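PDB 5MKO: TtuA PH0300 from Pyrococcus horikoshii, which catalyses the ATP-dependent 2-thiolation of 5-methyluridine 54 in the T loop of tRNA, a modification that stabilises tRNA in thermophiles. Local coordinates for residues Cys9-Tyr14 with Glu26-Glu31; Asp50-Val55 with Gly150-Ala155; Leu84-Tyr89 with Cys223-Gly228; Gly157-Asp162 with Val202-Val207. All coordinates share one frame; numbering follows the deposited sequence.

Contact 1: Cys9-Tyr14 with Glu26-Glu31; sequences CSREAY and EEHFKE. With ZN (zinc ion), chain D.
Cys9 and His28 meet at a zinc ion as neighbouring ligands, each binding it with one atom. The thiolate comes in at 2.4 Å from Cys9 SG to the zinc, and the imidazole at 2.2 Å from His28 ND1. SG lies at the rim of the imidazole, near its plane and 78° off the ring normal, so the sulfur meets the edge of the ring where ND1 and CE1 lie and not its face. The His28 side chain leaves the helix with CG anti to the carbonyl carbon (chi1 -74°), which swings ND1 round to the metal. Arg11 reaches the same ring more loosely, its NH1 4.4 Å from His28 CE1, while Phe8 meets the imidazole with its own ring.

At the far end of the contact Tyr14 lies over Glu26. Its CB is 3.4 Å from Glu26 N, one ring face is turned to the aliphatic CG of Glu26, and CE2 at the ring edge comes to 4.1 Å from Phe29 CD2. The phenol OH is hydrogen-bonded to Ala209 O on helix 204-214, against which Phe29 also packs. Cys6 and Cys25 complete the zinc site of three cysteines and one histidine in the N-terminal LIM-like domain. With three thiolates and one neutral nitrogen donor, such a site would probably carry a net negative charge, which the nearby Arg11 guanidinium may partly offset.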
# COMPACT_ATOMS: atom_id res chain seq x y z
N CYS A 9 35.30 -8.20 10.31
CA CYS A 9 36.74 -7.92 10.30
C CYS A 9 37.12 -6.58 10.95
O CYS A 9 36.26 -5.83 11.41
CB CYS A 9 37.33 -8.07 8.90
SG CYS A 9 36.93 -6.72 7.76
N SER A 10 38.45 -6.31 11.01
CA SER A 10 39.07 -5.12 11.59
C SER A 10 39.24 -3.98 10.56
O SER A 10 40.31 -3.38 10.44
CB SER A 10 40.40 -5.48 12.25
OG SER A 10 40.98 -4.35 12.87
N ARG A 11 38.16 -3.71 9.81
CA ARG A 11 38.12 -2.65 8.80
C ARG A 11 36.95 -1.73 9.08
O ARG A 11 35.94 -2.15 9.66
CB ARG A 11 37.98 -3.23 7.38
CG ARG A 11 39.21 -3.95 6.84
CD ARG A 11 38.94 -4.51 5.46
NE ARG A 11 40.03 -5.35 4.97
CZ ARG A 11 40.01 -6.68 4.93
NH1 ARG A 11 38.93 -7.34 5.36
NH2 ARG A 11 41.05 -7.36 4.46
N GLU A 12 37.08 -0.45 8.67
CA GLU A 12 36.05 0.56 8.82
C GLU A 12 34.82 0.16 8.01
O GLU A 12 34.96 -0.27 6.86
CB GLU A 12 36.58 1.94 8.38
CG GLU A 12 35.89 3.10 9.09
CD GLU A 12 36.25 4.49 8.61
OE1 GLU A 12 35.34 5.35 8.56
OE2 GLU A 12 37.44 4.74 8.29
N ALA A 13 33.63 0.25 8.64
CA ALA A 13 32.35 -0.12 8.02
C ALA A 13 32.04 0.78 6.83
O ALA A 13 32.12 2.01 6.93
CB ALA A 13 31.23 -0.07 9.04
N TYR A 14 31.75 0.15 5.70
CA TYR A 14 31.42 0.79 4.43
C TYR A 14 29.94 1.16 4.41
O TYR A 14 29.59 2.26 3.97
CB TYR A 14 31.78 -0.19 3.28
CG TYR A 14 31.37 0.24 1.89
CD1 TYR A 14 32.01 1.30 1.25
CD2 TYR A 14 30.42 -0.48 1.17
CE1 TYR A 14 31.66 1.68 -0.04
CE2 TYR A 14 30.06 -0.11 -0.12
CZ TYR A 14 30.68 0.98 -0.72
OH TYR A 14 30.34 1.36 -1.99
N GLU A 26 33.71 -2.92 2.93
CA GLU A 26 33.66 -2.99 1.47
C GLU A 26 33.65 -4.44 0.95
O GLU A 26 32.96 -4.72 -0.03
CB GLU A 26 34.85 -2.21 0.88
CG GLU A 26 34.62 -1.70 -0.53
CD GLU A 26 35.70 -0.78 -1.06
OE1 GLU A 26 36.01 0.24 -0.41
OE2 GLU A 26 36.23 -1.07 -2.17
N GLU A 27 34.39 -5.34 1.62
CA GLU A 27 34.54 -6.75 1.24
C GLU A 27 33.44 -7.65 1.78
O GLU A 27 32.94 -8.50 1.04
CB GLU A 27 35.93 -7.28 1.62
CG GLU A 27 37.07 -6.62 0.85
CD GLU A 27 36.96 -6.60 -0.67
OE1 GLU A 27 36.65 -7.65 -1.27
OE2 GLU A 27 37.19 -5.51 -1.25
N HIS A 28 33.05 -7.48 3.06
CA HIS A 28 32.00 -8.31 3.66
C HIS A 28 30.61 -7.95 3.15
O HIS A 28 29.71 -8.79 3.22
CB HIS A 28 32.09 -8.30 5.19
CG HIS A 28 33.23 -9.14 5.68
ND1 HIS A 28 34.44 -8.58 6.03
CD2 HIS A 28 33.33 -10.49 5.76
CE1 HIS A 28 35.23 -9.59 6.35
NE2 HIS A 28 34.61 -10.76 6.21
N PHE A 29 30.45 -6.73 2.60
CA PHE A 29 29.19 -6.30 2.00
C PHE A 29 29.03 -6.97 0.63
O PHE A 29 27.94 -7.44 0.31
CB PHE A 29 29.13 -4.77 1.88
CG PHE A 29 28.05 -4.29 0.93
CD1 PHE A 29 26.71 -4.40 1.27
CD2 PHE A 29 28.38 -3.80 -0.32
CE1 PHE A 29 25.71 -3.99 0.39
CE2 PHE A 29 27.39 -3.40 -1.21
CZ PHE A 29 26.06 -3.49 -0.84
N LYS A 30 30.13 -6.98 -0.19
CA LYS A 30 30.20 -7.61 -1.52
C LYS A 30 29.76 -9.07 -1.41
O LYS A 30 28.85 -9.49 -2.11
CB LYS A 30 31.62 -7.52 -2.08
CG LYS A 30 31.93 -6.23 -2.80
CD LYS A 30 33.14 -6.39 -3.71
CE LYS A 30 34.38 -5.70 -3.20
NZ LYS A 30 35.50 -5.82 -4.17
N GLU A 31 30.38 -9.80 -0.45
CA GLU A 31 30.11 -11.20 -0.11
C GLU A 31 28.63 -11.37 0.31
O GLU A 31 27.97 -12.28 -0.20
CB GLU A 31 31.07 -11.63 1.02
CG GLU A 31 31.01 -13.11 1.38
CD GLU A 31 31.43 -13.40 2.81
OE1 GLU A 31 30.73 -12.94 3.74
OE2 GLU A 31 32.45 -14.11 2.99
ZN ZN D . 34.61 -6.60 7.01

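Contact 2: Asp50-Val55 with Gly150-Ala155; sequences DERILV and GFDAIA
Gly150 and Phe151 both meet Arg52, one at the rim of its guanidinium and the other flat against it. Gly150, the C-prime residue of a Schellman motif ending helix 132-148, offers its carbonyl O to Arg52 NH1 in a weak bond of 3.3 Å. The Phe151 ring is sandwiched: the guanidinium stacks over the centre of one face, planes 28° apart, with Arg52 CZ 4.1 Å from the ring centroid in a cation-pi contact, and Leu54 CB makes a CH-pi contact with the opposite face. A bend at chi3 (80°) folds the Arg52 chain back over the ring; Asn149 O and Glu78 also hold its nitrogens. A serine in place of Phe151 would probably leave the guanidinium without its stacking partner and open a gap beside Leu54. Asp152 grips the Arg52 backbone twice, its N donating to Arg52 O at 2.9 Å while its OD2 accepts from Arg52 N on the anti lone pair, at 172°. From Ala153 the pairing is parallel: Ala153 O takes Leu54 N at 2.8 Å, Ile154 CA approaches Leu54 O, and Ala155 N returns a bond to Leu54 O at 2.9 Å. Strands 52-56 and 153-155 are thus central neighbours in the PP-loop sheet, flanked by strands 76-83 and 194-196; helix 132-148 packs on the Leu54 and Ile154 face, and helix 61-72 on that of Val55 and Ala155.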
# COMPACT_ATOMS: atom_id res chain seq x y z
N ASP A 50 23.56 -24.27 -16.02
CA ASP A 50 23.64 -24.79 -17.39
C ASP A 50 22.99 -23.88 -18.44
O ASP A 50 23.41 -23.89 -19.60
CB ASP A 50 23.09 -26.23 -17.48
CG ASP A 50 21.68 -26.40 -16.93
OD1 ASP A 50 20.72 -25.95 -17.61
OD2 ASP A 50 21.54 -26.98 -15.83
N GLU A 51 21.96 -23.10 -18.03
CA GLU A 51 21.18 -22.18 -18.87
C GLU A 51 22.01 -21.05 -19.48
O GLU A 51 22.95 -20.56 -18.85
CB GLU A 51 20.05 -21.53 -18.04
CG GLU A 51 18.84 -22.41 -17.82
CD GLU A 51 17.68 -21.74 -17.12
OE1 GLU A 51 17.78 -21.50 -15.89
OE2 GLU A 51 16.66 -21.46 -17.79
N ARG A 52 21.63 -20.61 -20.70
CA ARG A 52 22.21 -19.46 -21.39
C ARG A 52 21.32 -18.27 -21.02
O ARG A 52 20.17 -18.18 -21.46
CB ARG A 52 22.23 -19.68 -22.91
CG ARG A 52 23.47 -20.41 -23.40
CD ARG A 52 23.47 -20.55 -24.90
NE ARG A 52 23.92 -19.33 -25.58
CZ ARG A 52 23.25 -18.73 -26.56
NH1 ARG A 52 22.08 -19.22 -26.97
NH2 ARG A 52 23.75 -17.65 -27.15
N ILE A 53 21.85 -17.38 -20.17
CA ILE A 53 21.15 -16.21 -19.64
C ILE A 53 21.44 -14.93 -20.44
O ILE A 53 22.59 -14.64 -20.75
CB ILE A 53 21.44 -16.03 -18.11
CG1 ILE A 53 21.18 -17.36 -17.34
CG2 ILE A 53 20.64 -14.87 -17.50
CD1 ILE A 53 22.01 -17.57 -16.09
N LEU A 54 20.38 -14.18 -20.77
CA LEU A 54 20.50 -12.90 -21.47
C LEU A 54 20.17 -11.77 -20.49
O LEU A 54 19.04 -11.66 -20.03
CB LEU A 54 19.61 -12.82 -22.73
CG LEU A 54 19.66 -11.50 -23.52
CD1 LEU A 54 20.92 -11.41 -24.37
CD2 LEU A 54 18.44 -11.34 -24.38
N VAL A 55 21.18 -10.95 -20.15
CA VAL A 55 20.98 -9.83 -19.25
C VAL A 55 20.69 -8.57 -20.07
O VAL A 55 21.52 -8.13 -20.86
CB VAL A 55 22.10 -9.63 -18.18
CG1 VAL A 55 21.70 -8.56 -17.16
CG2 VAL A 55 22.42 -10.95 -17.47
N GLY A 150 18.13 -18.36 -29.16
CA GLY A 150 18.01 -19.54 -28.31
C GLY A 150 18.47 -19.42 -26.87
O GLY A 150 19.05 -20.36 -26.31
N PHE A 151 18.20 -18.26 -26.24
CA PHE A 151 18.54 -18.02 -24.84
C PHE A 151 17.48 -18.65 -23.95
O PHE A 151 16.28 -18.56 -24.25
CB PHE A 151 18.67 -16.52 -24.54
CG PHE A 151 20.01 -15.94 -24.89
CD1 PHE A 151 21.06 -15.98 -23.99
CD2 PHE A 151 20.23 -15.37 -26.14
CE1 PHE A 151 22.31 -15.45 -24.32
CE2 PHE A 151 21.48 -14.84 -26.47
CZ PHE A 151 22.51 -14.87 -25.56
N ASP A 152 17.92 -19.29 -22.87
CA ASP A 152 17.04 -20.00 -21.94
C ASP A 152 16.28 -19.09 -20.98
O ASP A 152 15.19 -19.45 -20.54
CB ASP A 152 17.84 -21.06 -21.18
CG ASP A 152 18.35 -22.16 -22.09
OD1 ASP A 152 17.52 -22.91 -22.65
OD2 ASP A 152 19.59 -22.26 -22.27
N ALA A 153 16.84 -17.92 -20.66
CA ALA A 153 16.25 -16.96 -19.74
C ALA A 153 16.70 -15.52 -19.99
O ALA A 153 17.79 -15.30 -20.52
CB ALA A 153 16.59 -17.35 -18.31
N ILE A 154 15.86 -14.55 -19.57
CA ILE A 154 16.15 -13.11 -19.61
C ILE A 154 16.19 -12.66 -18.16
O ILE A 154 15.29 -12.99 -17.39
CB ILE A 154 15.13 -12.23 -20.42
CG1 ILE A 154 14.79 -12.81 -21.80
CG2 ILE A 154 15.65 -10.79 -20.53
CD1 ILE A 154 13.61 -12.13 -22.53
N ALA A 155 17.24 -11.92 -17.78
CA ALA A 155 17.36 -11.39 -16.42
C ALA A 155 17.37 -9.86 -16.49
O ALA A 155 18.08 -9.27 -17.31
CB ALA A 155 18.63 -11.91 -15.76

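Contact 3: Leu84-Tyr89 with Cys223-Gly228; sequences LGISGY and CPYARG. With FES (Fe2/s2 (inorganic) cluster), chain F.
Ile86 opens the contact with both branches on one tyrosine. Its CG2 lies 3.8 Å and its CG1 4.0 Å from Tyr225 CE2, approaching that ring obliquely as the two side chains run antiparallel. With CG1 anti to the carbonyl carbon (chi1 -61°), CD1 at the end of that branch goes on to 4.1 Å from Cys223 SG. The chain then turns through Ser87 and Gly88, Tyr89 N bonding back to Ile86 O at 3.1 Å. Tyr89, at the N-cap position of helix 90-104, presents a ring face to Pro224: CD of the proline makes a CH-pi contact 4.2 Å from the Tyr89 ring centroid, 21° off the normal. Cys223 SG stands 5.0 Å from the same Tyr89 centroid, an oblique sulfur-aromatic contact. The phenol OH is hydrogen-bonded to Glu221 O, which fixes the far end of the ring just ahead of the cysteine. A leucine replacing Tyr89 would probably leave Glu221 O without this donor and Pro224 without its aromatic face, leaving the turn freer to shift. Cys223 heads a type I beta turn to Ala226; its SG lies a long 2.7 Å from FE1 of the modelled Fe2S2 group, with CB almost as near, so the detail is doubtful. The site is the iron-sulfur centre of TtuA, where Cys223 joins Cys131 and Cys134 as the three ligands of the [4Fe-4S] cluster, close to the bound AMP.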
# COMPACT_ATOMS: atom_id res chain seq x y z
N LEU A 84 17.57 3.29 -27.84
CA LEU A 84 16.27 3.84 -28.23
C LEU A 84 16.37 5.11 -29.12
O LEU A 84 15.35 5.76 -29.37
CB LEU A 84 15.35 4.10 -27.01
CG LEU A 84 15.10 2.97 -25.98
CD1 LEU A 84 14.72 1.62 -26.60
CD2 LEU A 84 16.19 2.90 -24.96
N GLY A 85 17.58 5.43 -29.57
CA GLY A 85 17.86 6.54 -30.47
C GLY A 85 17.50 7.93 -29.99
O GLY A 85 17.25 8.82 -30.82
N ILE A 86 17.47 8.14 -28.66
CA ILE A 86 17.19 9.44 -28.05
C ILE A 86 18.50 10.24 -28.11
O ILE A 86 19.48 9.88 -27.45
CB ILE A 86 16.59 9.30 -26.62
CG1 ILE A 86 15.25 8.53 -26.63
CG2 ILE A 86 16.41 10.67 -25.97
CD1 ILE A 86 15.00 7.66 -25.41
N SER A 87 18.53 11.29 -28.96
CA SER A 87 19.70 12.14 -29.16
C SER A 87 20.06 12.92 -27.90
O SER A 87 19.27 13.74 -27.42
CB SER A 87 19.53 13.04 -30.37
OG SER A 87 19.56 12.24 -31.54
N GLY A 88 21.23 12.60 -27.36
CA GLY A 88 21.76 13.20 -26.15
C GLY A 88 21.59 12.34 -24.91
O GLY A 88 21.97 12.77 -23.82
N TYR A 89 20.99 11.14 -25.06
CA TYR A 89 20.75 10.21 -23.97
C TYR A 89 21.18 8.78 -24.33
O TYR A 89 21.81 8.12 -23.51
CB TYR A 89 19.27 10.25 -23.53
CG TYR A 89 18.93 9.39 -22.33
CD1 TYR A 89 19.08 9.87 -21.03
CD2 TYR A 89 18.43 8.10 -22.48
CE1 TYR A 89 18.75 9.09 -19.92
CE2 TYR A 89 18.11 7.30 -21.38
CZ TYR A 89 18.26 7.81 -20.10
OH TYR A 89 17.92 7.03 -19.01
N CYS A 223 14.63 9.30 -17.97
CA CYS A 223 14.30 9.64 -19.34
C CYS A 223 13.88 11.10 -19.52
O CYS A 223 13.04 11.59 -18.76
CB CYS A 223 13.27 8.68 -19.93
SG CYS A 223 13.66 8.16 -21.61
N PRO A 224 14.46 11.82 -20.52
CA PRO A 224 14.09 13.24 -20.71
C PRO A 224 12.65 13.47 -21.20
O PRO A 224 12.15 14.59 -21.09
CB PRO A 224 15.15 13.76 -21.70
CG PRO A 224 16.20 12.69 -21.77
CD PRO A 224 15.48 11.41 -21.50
N TYR A 225 11.98 12.40 -21.70
CA TYR A 225 10.60 12.44 -22.19
C TYR A 225 9.54 12.11 -21.11
O TYR A 225 8.35 12.06 -21.42
CB TYR A 225 10.44 11.49 -23.40
CG TYR A 225 11.09 11.97 -24.67
CD1 TYR A 225 10.56 13.04 -25.39
CD2 TYR A 225 12.18 11.30 -25.21
CE1 TYR A 225 11.13 13.46 -26.59
CE2 TYR A 225 12.76 11.71 -26.41
CZ TYR A 225 12.23 12.79 -27.10
OH TYR A 225 12.81 13.20 -28.28
N ALA A 226 9.98 11.89 -19.85
CA ALA A 226 9.11 11.53 -18.72
C ALA A 226 8.24 12.66 -18.20
O ALA A 226 8.72 13.79 -18.03
CB ALA A 226 9.93 10.92 -17.59
N ARG A 227 6.96 12.36 -17.94
CA ARG A 227 5.97 13.31 -17.40
C ARG A 227 5.38 12.73 -16.11
O ARG A 227 4.44 11.94 -16.14
CB ARG A 227 4.86 13.65 -18.42
CG ARG A 227 5.32 14.06 -19.82
CD ARG A 227 5.86 15.48 -19.91
NE ARG A 227 6.41 15.75 -21.24
CZ ARG A 227 7.69 15.62 -21.58
NH1 ARG A 227 8.58 15.24 -20.67
NH2 ARG A 227 8.09 15.87 -22.81
N GLY A 228 5.99 13.12 -14.99
CA GLY A 228 5.59 12.68 -13.66
C GLY A 228 6.56 11.70 -13.04
O GLY A 228 7.16 10.88 -13.74
FE1 FES F . 11.12 7.46 -21.14
FE2 FES F . 11.99 5.20 -22.30
S1 FES F . 11.22 7.01 -23.29
S2 FES F . 11.60 5.54 -20.17

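Contact 4: Gly157-Asp162 with Val202-Val207; sequences GHNLDD and VTEREV. With AMP (adenosine monophosphate), chain C.
Leu160 N donates to Val202 O at 2.8 Å and 166°, a nearly straight bond that joins the two helix starts. Beside it Leu160 CD2 packs on Thr203 CG2, the two side chains running the same way. Asp161 lies roughly perpendicular to Glu204: OD1 takes a weak bond from Glu204 N at 3.4 Å, and OD2 rests against Glu204 CB. The Asn159 amide crosses the Glu204 chain at a slant, with ND2 3.6 Å from Glu204 CB. Each helix begins with a capping box. In the first, Asp162 N donates to Asn159 OD1 and Asn159 N to Asp162 OD2, both at 3.0 Å; CG of Asn159, placed between the backbone N and the carbonyl carbon (chi1 58°), brings OD1 round to the helix start. In the second, Glu206 N donates to Thr203 OG1 and Thr203 N to Glu206 OE2 at 2.8 Å. Further out, Lys235 forms salt bridges with both Asp162 and Glu204, probably easing the closeness of their carboxylates, and Lys36 pairs with Glu206. Ahead of the first helix, Gly157 N donates to AMP O2' at 3.1 Å and weakly to O3', while His158 CE1 lies near AMP C5'.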
# COMPACT_ATOMS: atom_id res chain seq x y z
N GLY A 157 17.16 -5.96 -14.16
CA GLY A 157 17.73 -5.31 -12.99
C GLY A 157 16.79 -4.93 -11.86
O GLY A 157 17.25 -4.34 -10.88
N HIS A 158 15.49 -5.28 -11.95
CA HIS A 158 14.48 -4.96 -10.92
C HIS A 158 14.86 -5.40 -9.50
O HIS A 158 15.05 -6.59 -9.24
CB HIS A 158 13.11 -5.53 -11.27
CG HIS A 158 12.56 -5.06 -12.58
ND1 HIS A 158 12.92 -5.67 -13.76
CD2 HIS A 158 11.64 -4.12 -12.83
CE1 HIS A 158 12.21 -5.07 -14.70
NE2 HIS A 158 11.43 -4.12 -14.19
N ASN A 159 15.00 -4.40 -8.61
CA ASN A 159 15.37 -4.59 -7.21
C ASN A 159 14.12 -4.61 -6.30
O ASN A 159 12.99 -4.49 -6.80
CB ASN A 159 16.40 -3.52 -6.77
CG ASN A 159 15.98 -2.08 -6.93
OD1 ASN A 159 14.84 -1.69 -6.67
ND2 ASN A 159 16.92 -1.22 -7.32
N LEU A 160 14.32 -4.77 -4.97
CA LEU A 160 13.25 -4.81 -3.97
C LEU A 160 12.38 -3.55 -3.99
O LEU A 160 11.16 -3.67 -3.94
CB LEU A 160 13.84 -5.08 -2.56
CG LEU A 160 12.89 -5.13 -1.37
CD1 LEU A 160 12.03 -6.38 -1.39
CD2 LEU A 160 13.67 -5.07 -0.10
N ASP A 161 13.02 -2.37 -4.10
CA ASP A 161 12.36 -1.06 -4.17
C ASP A 161 11.43 -0.96 -5.37
O ASP A 161 10.33 -0.44 -5.23
CB ASP A 161 13.40 0.06 -4.22
CG ASP A 161 14.24 0.20 -2.96
OD1 ASP A 161 14.51 -0.83 -2.30
OD2 ASP A 161 14.68 1.34 -2.66
N ASP A 162 11.86 -1.49 -6.54
CA ASP A 162 11.06 -1.51 -7.78
C ASP A 162 9.79 -2.32 -7.59
O ASP A 162 8.72 -1.89 -8.00
CB ASP A 162 11.88 -2.06 -8.97
CG ASP A 162 13.06 -1.20 -9.39
OD1 ASP A 162 12.90 0.05 -9.47
OD2 ASP A 162 14.14 -1.77 -9.69
N VAL A 202 17.11 -7.46 -2.89
CA VAL A 202 18.12 -6.45 -2.53
C VAL A 202 17.57 -5.05 -2.76
O VAL A 202 16.84 -4.82 -3.73
CB VAL A 202 19.53 -6.67 -3.16
CG1 VAL A 202 20.14 -8.00 -2.75
CG2 VAL A 202 19.51 -6.52 -4.68
N THR A 203 17.90 -4.12 -1.85
CA THR A 203 17.43 -2.73 -1.92
C THR A 203 18.27 -1.93 -2.91
O THR A 203 19.43 -2.26 -3.11
CB THR A 203 17.46 -2.06 -0.53
OG1 THR A 203 18.82 -1.83 -0.13
CG2 THR A 203 16.70 -2.83 0.53
N GLU A 204 17.69 -0.83 -3.46
CA GLU A 204 18.34 0.10 -4.38
C GLU A 204 19.61 0.68 -3.73
O GLU A 204 20.62 0.84 -4.41
CB GLU A 204 17.37 1.22 -4.78
CG GLU A 204 17.81 2.05 -5.96
CD GLU A 204 16.71 2.73 -6.75
OE1 GLU A 204 16.97 3.82 -7.32
OE2 GLU A 204 15.60 2.15 -6.85
N ARG A 205 19.55 0.94 -2.41
CA ARG A 205 20.64 1.45 -1.57
C ARG A 205 21.81 0.46 -1.56
O ARG A 205 22.97 0.88 -1.63
CB ARG A 205 20.10 1.66 -0.15
CG ARG A 205 21.03 2.38 0.81
CD ARG A 205 20.54 2.15 2.22
NE ARG A 205 21.48 2.65 3.22
CZ ARG A 205 22.19 1.88 4.03
NH1 ARG A 205 23.01 2.43 4.92
NH2 ARG A 205 22.08 0.56 3.98
N GLU A 206 21.50 -0.85 -1.48
CA GLU A 206 22.49 -1.93 -1.51
C GLU A 206 23.08 -2.06 -2.92
O GLU A 206 24.27 -2.33 -3.06
CB GLU A 206 21.84 -3.26 -1.08
CG GLU A 206 21.58 -3.39 0.42
CD GLU A 206 20.69 -4.54 0.85
OE1 GLU A 206 20.93 -5.08 1.95
OE2 GLU A 206 19.75 -4.89 0.11
N VAL A 207 22.25 -1.83 -3.96
CA VAL A 207 22.66 -1.88 -5.37
C VAL A 207 23.66 -0.74 -5.67
O VAL A 207 24.70 -1.00 -6.28
CB VAL A 207 21.45 -1.92 -6.34
CG1 VAL A 207 21.87 -1.74 -7.80
CG2 VAL A 207 20.66 -3.22 -6.18
P AMP C . 12.85 0.08 -16.71
O1P AMP C . 13.55 1.26 -17.41
O2P AMP C . 12.93 0.25 -15.16
O3P AMP C . 11.47 -0.21 -17.22
O5' AMP C . 13.73 -1.19 -17.03
C5' AMP C . 13.57 -2.48 -16.42
C4' AMP C . 14.74 -3.34 -16.82
O4' AMP C . 14.80 -3.42 -18.26
C3' AMP C . 16.10 -2.79 -16.41
O3' AMP C . 16.39 -3.13 -15.06
C2' AMP C . 17.02 -3.45 -17.44
O2' AMP C . 17.30 -4.79 -17.06
C1' AMP C . 16.15 -3.45 -18.70
N9 AMP C . 16.37 -2.34 -19.62
C8 AMP C . 15.87 -1.06 -19.52
N7 AMP C . 16.23 -0.27 -20.50
C5 AMP C . 17.02 -1.07 -21.31
C6 AMP C . 17.71 -0.83 -22.51
N6 AMP C . 17.78 0.37 -23.10
N1 AMP C . 18.38 -1.86 -23.08
C2 AMP C . 18.36 -3.05 -22.47
N3 AMP C . 17.77 -3.39 -21.32
C4 AMP C . 17.11 -2.35 -20.79

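From the N terminus, contact 1 closes a loop round hairpin 15-24, tying the loop before strand 15-18 to residues 26-31 of helix 26-43. Contact 2 follows in series and brings strand 52-56 beside strand 153-155 within the PP-loop sheet. Contact 3 crosses it: 84-89 lies between the two segments of contact 2, and 223-228 beyond them, so the loop after strand 76-83 meets the one before helix 230-244. Contact 4 begins just after contact 2, joins the starts of helices 160-172 and 204-214, and falls wholly within the span of contact 3. Contacts 1 and 4 touch where Phe29 CZ packs on the backbone O of Glu206, linking the N-terminal zinc-binding region to the PP-loop part of the chain.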